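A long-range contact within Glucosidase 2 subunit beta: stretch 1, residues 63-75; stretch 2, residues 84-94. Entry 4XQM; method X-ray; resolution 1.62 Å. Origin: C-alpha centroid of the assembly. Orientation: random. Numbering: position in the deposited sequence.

Stretch 1 (63-75) TVECGVENEIVSV
Stretch 2 (84-94) LIKMKSPAACS

This contact is a three-stranded mixed sheet in which the strand that runs through Lys 86 and Met 87 lies between two strands of the other stretch, parallel to the one starting at Thr 63 and antiparallel to Glu 71 to Val 75, with a disulfide closing one end.

On the parallel side the N-to-C directions differ by 30°, and bonds alternate as parallel pairing requires: Thr 63 N donates to Ile 85 O (2.8 Å), Met 87 N to Thr 63 O (2.8 Å), Glu 65 N to Met 87 O (3.0 Å) and Ser 89 N to Glu 65 O (2.9 Å). Thr 63 pairs with Lys 86, Val 64 with Met 87, Glu 65 with Lys 88. On the antiparallel side (158°), Glu 71 and Lys 88 exchange bonds, Glu 71 N to Lys 88 O at 2.9 Å and Lys 88 N to Glu 71 O at 3.0 Å. A beta bulge then shifts the register by one: Val 73, with phi/psi of -77/-45, leaves the extended conformation, and Lys 86 O accepts from Val 73 N (2.7 Å) and, weakly, from Ser 74 N (3.3 Å). Lys 86 N returns a bond to Ser 74 O (3.0 Å).

One face is apolar. Val 64 (t), Ile 72 (mt), Val 75 (t), Ile 85 (mt) and Met 87 (mtp) share it; beta-branched residues suit extended backbone, while flexible Met 87 reaches Ile 72, its CE 4.2 Å from Ile 72 CG1. Ile 72 CG2 meets Ile 85 CG2 at 4.0 Å.

The other face carries Thr 63, Glu 65, Glu 71, Ser 74, Lys 86 and Lys 88, whose polar ends can meet solvent. Opposite charges approach without forming salt bridges: Glu 65 OE1 lies 4.3 Å from Lys 86 NZ, and Glu 71 OE2 4.2 Å from Lys 88 NZ. One water donates to both Glu 65 OE1 (2.7 Å) and Met 87 O (2.8 Å).

At one end of the contact, Cys 66 (t) and Cys 93 (m) join SG to SG at 2.0 Å, chi3 97°, near the relaxed value. Gly 67 is extended (-161/172); a CB there would clash with Lys 88 CB at 2.9 Å. Ser 89 (t) donates OG to Asn 70 OD1 (2.6 Å) while accepting from Ala 91 N at OG (3.0 Å), so its hydroxyl ties the Asn 70 loop to the 3-10 segment of Pro 90 to Ala 92. That turn brings Ala 92 CB within 3.9 Å of Val 64 CG1.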

# COMPACT_ATOMS: atom_id res chain seq x y z
N THR A 63 2.02 1.39 -6.19
CA THR A 63 2.22 2.31 -7.30
C THR A 63 1.14 3.39 -7.27
O THR A 63 -0.05 3.09 -7.35
CB THR A 63 2.20 1.58 -8.66
OG1 THR A 63 3.25 0.59 -8.69
CG2 THR A 63 2.43 2.57 -9.81
N VAL A 64 1.56 4.65 -7.12
CA VAL A 64 0.62 5.76 -6.96
C VAL A 64 0.68 6.67 -8.18
O VAL A 64 1.72 7.29 -8.46
CB VAL A 64 0.94 6.59 -5.70
CG1 VAL A 64 -0.13 7.66 -5.49
CG2 VAL A 64 1.07 5.71 -4.48
N GLU A 65 -0.43 6.77 -8.89
CA GLU A 65 -0.47 7.59 -10.10
C GLU A 65 -1.45 8.74 -9.95
O GLU A 65 -2.36 8.69 -9.13
CB GLU A 65 -0.77 6.72 -11.32
CG GLU A 65 0.35 5.69 -11.52
CD GLU A 65 0.05 4.65 -12.58
OE1 GLU A 65 -1.14 4.43 -12.90
OE2 GLU A 65 1.03 4.05 -13.08
N CYS A 66 -1.24 9.79 -10.74
CA CYS A 66 -2.03 11.01 -10.64
C CYS A 66 -3.51 10.76 -10.92
O CYS A 66 -3.87 10.12 -11.91
CB CYS A 66 -1.51 12.07 -11.62
SG CYS A 66 -2.53 13.58 -11.72
N GLY A 67 -4.36 11.27 -10.02
CA GLY A 67 -5.80 11.27 -10.22
C GLY A 67 -6.43 12.31 -9.32
O GLY A 67 -5.78 12.86 -8.44
N VAL A 68 -7.73 12.54 -9.51
CA VAL A 68 -8.40 13.62 -8.79
C VAL A 68 -8.76 13.27 -7.35
O VAL A 68 -8.91 14.16 -6.51
CB VAL A 68 -9.65 14.11 -9.56
CG1 VAL A 68 -9.23 14.73 -10.88
CG2 VAL A 68 -10.61 12.97 -9.81
N GLU A 69 -8.89 11.98 -7.05
CA GLU A 69 -9.29 11.53 -5.72
C GLU A 69 -8.45 10.32 -5.30
O GLU A 69 -8.02 9.54 -6.16
CB GLU A 69 -10.77 11.14 -5.74
CG GLU A 69 -11.29 10.48 -4.47
CD GLU A 69 -12.80 10.64 -4.29
OE1 GLU A 69 -13.52 10.75 -5.31
OE2 GLU A 69 -13.25 10.67 -3.12
N ASN A 70 -8.19 10.19 -4.01
CA ASN A 70 -7.52 8.99 -3.48
C ASN A 70 -8.35 7.73 -3.69
O ASN A 70 -9.53 7.69 -3.33
CB ASN A 70 -7.26 9.14 -1.98
CG ASN A 70 -6.22 10.18 -1.66
OD1 ASN A 70 -5.37 10.50 -2.50
ND2 ASN A 70 -6.26 10.69 -0.44
N GLU A 71 -7.73 6.71 -4.27
CA GLU A 71 -8.42 5.47 -4.60
C GLU A 71 -7.44 4.30 -4.63
O GLU A 71 -6.34 4.41 -5.18
CB GLU A 71 -9.08 5.62 -5.98
CG GLU A 71 -9.61 4.33 -6.58
CD GLU A 71 -10.11 4.50 -8.02
OE1 GLU A 71 -10.64 3.52 -8.59
OE2 GLU A 71 -9.98 5.62 -8.58
N ILE A 72 -7.83 3.18 -4.01
CA ILE A 72 -7.10 1.93 -4.22
C ILE A 72 -7.75 1.27 -5.43
O ILE A 72 -8.91 0.86 -5.38
CB ILE A 72 -7.16 1.02 -2.97
CG1 ILE A 72 -6.35 1.64 -1.82
CG2 ILE A 72 -6.65 -0.39 -3.28
CD1 ILE A 72 -6.51 0.90 -0.48
N VAL A 73 -7.00 1.20 -6.53
CA VAL A 73 -7.50 0.70 -7.81
C VAL A 73 -7.55 -0.82 -7.79
O VAL A 73 -8.55 -1.41 -8.20
CB VAL A 73 -6.63 1.21 -8.98
CG1 VAL A 73 -7.03 0.54 -10.29
CG2 VAL A 73 -6.78 2.72 -9.10
N SER A 74 -6.49 -1.45 -7.30
CA SER A 74 -6.44 -2.91 -7.20
C SER A 74 -5.42 -3.38 -6.18
O SER A 74 -4.44 -2.68 -5.90
CB SER A 74 -6.12 -3.53 -8.57
OG SER A 74 -4.85 -3.11 -9.05
N VAL A 75 -5.67 -4.57 -5.63
CA VAL A 75 -4.67 -5.30 -4.87
C VAL A 75 -4.45 -6.65 -5.52
O VAL A 75 -5.41 -7.38 -5.75
CB VAL A 75 -5.10 -5.50 -3.40
CG1 VAL A 75 -4.09 -6.38 -2.67
CG2 VAL A 75 -5.25 -4.16 -2.69
N LEU A 84 0.75 -6.35 -4.49
CA LEU A 84 0.97 -5.26 -5.44
C LEU A 84 -0.29 -4.40 -5.41
O LEU A 84 -1.38 -4.87 -5.73
CB LEU A 84 1.22 -5.81 -6.85
CG LEU A 84 2.38 -6.79 -6.98
CD1 LEU A 84 2.57 -7.17 -8.44
CD2 LEU A 84 3.64 -6.17 -6.42
N ILE A 85 -0.14 -3.15 -5.01
CA ILE A 85 -1.29 -2.27 -4.85
C ILE A 85 -1.17 -1.10 -5.79
O ILE A 85 -0.17 -0.36 -5.76
CB ILE A 85 -1.40 -1.74 -3.40
CG1 ILE A 85 -1.38 -2.92 -2.41
CG2 ILE A 85 -2.67 -0.92 -3.23
CD1 ILE A 85 -1.46 -2.51 -0.95
N LYS A 86 -2.18 -0.93 -6.65
CA LYS A 86 -2.23 0.22 -7.55
C LYS A 86 -3.20 1.27 -7.01
O LYS A 86 -4.29 0.94 -6.54
CB LYS A 86 -2.65 -0.23 -8.96
CG LYS A 86 -2.59 0.88 -10.01
CD LYS A 86 -2.75 0.31 -11.41
CE LYS A 86 -3.00 1.42 -12.42
NZ LYS A 86 -3.41 0.88 -13.76
N MET A 87 -2.78 2.54 -7.06
CA MET A 87 -3.59 3.64 -6.54
C MET A 87 -3.63 4.84 -7.47
O MET A 87 -2.74 5.02 -8.29
CB MET A 87 -3.03 4.12 -5.20
CG MET A 87 -2.95 3.07 -4.12
SD MET A 87 -2.45 3.80 -2.55
CE MET A 87 -3.80 4.95 -2.25
N LYS A 88 -4.66 5.66 -7.31
CA LYS A 88 -4.65 7.03 -7.82
C LYS A 88 -4.71 7.99 -6.65
O LYS A 88 -5.28 7.65 -5.59
CB LYS A 88 -5.83 7.25 -8.79
CG LYS A 88 -5.57 6.59 -10.14
CD LYS A 88 -6.79 5.91 -10.74
CE LYS A 88 -7.82 6.89 -11.23
NZ LYS A 88 -8.55 6.37 -12.45
N SER A 89 -4.11 9.17 -6.81
CA SER A 89 -4.09 10.17 -5.74
C SER A 89 -3.62 11.50 -6.27
O SER A 89 -2.70 11.54 -7.10
CB SER A 89 -3.15 9.75 -4.61
OG SER A 89 -3.04 10.80 -3.65
N PRO A 90 -4.23 12.60 -5.80
CA PRO A 90 -3.72 13.93 -6.14
C PRO A 90 -2.27 14.11 -5.67
O PRO A 90 -1.57 14.95 -6.23
CB PRO A 90 -4.64 14.88 -5.37
CG PRO A 90 -5.90 14.10 -5.16
CD PRO A 90 -5.47 12.66 -5.00
N ALA A 91 -1.82 13.32 -4.69
CA ALA A 91 -0.43 13.40 -4.23
C ALA A 91 0.56 13.15 -5.37
O ALA A 91 1.69 13.64 -5.33
CB ALA A 91 -0.19 12.40 -3.13
N ALA A 92 0.11 12.40 -6.37
CA ALA A 92 0.98 11.99 -7.47
C ALA A 92 0.85 12.94 -8.66
O ALA A 92 1.44 12.71 -9.72
CB ALA A 92 0.68 10.56 -7.90
N CYS A 93 0.09 14.01 -8.49
CA CYS A 93 -0.12 14.96 -9.58
C CYS A 93 0.88 16.10 -9.49
O CYS A 93 1.53 16.29 -8.46
CB CYS A 93 -1.56 15.50 -9.54
SG CYS A 93 -2.81 14.22 -9.80
N SER A 94 1.02 16.84 -10.59
CA SER A 94 1.93 17.98 -10.64
C SER A 94 1.51 19.04 -9.64
O SER A 94 0.35 19.47 -9.64
CB SER A 94 1.90 18.59 -12.04
OG SER A 94 2.05 17.62 -13.06
O HOH W 1 -3.02 4.28 -11.01
O HOH W 2 -2.56 -4.09 -8.25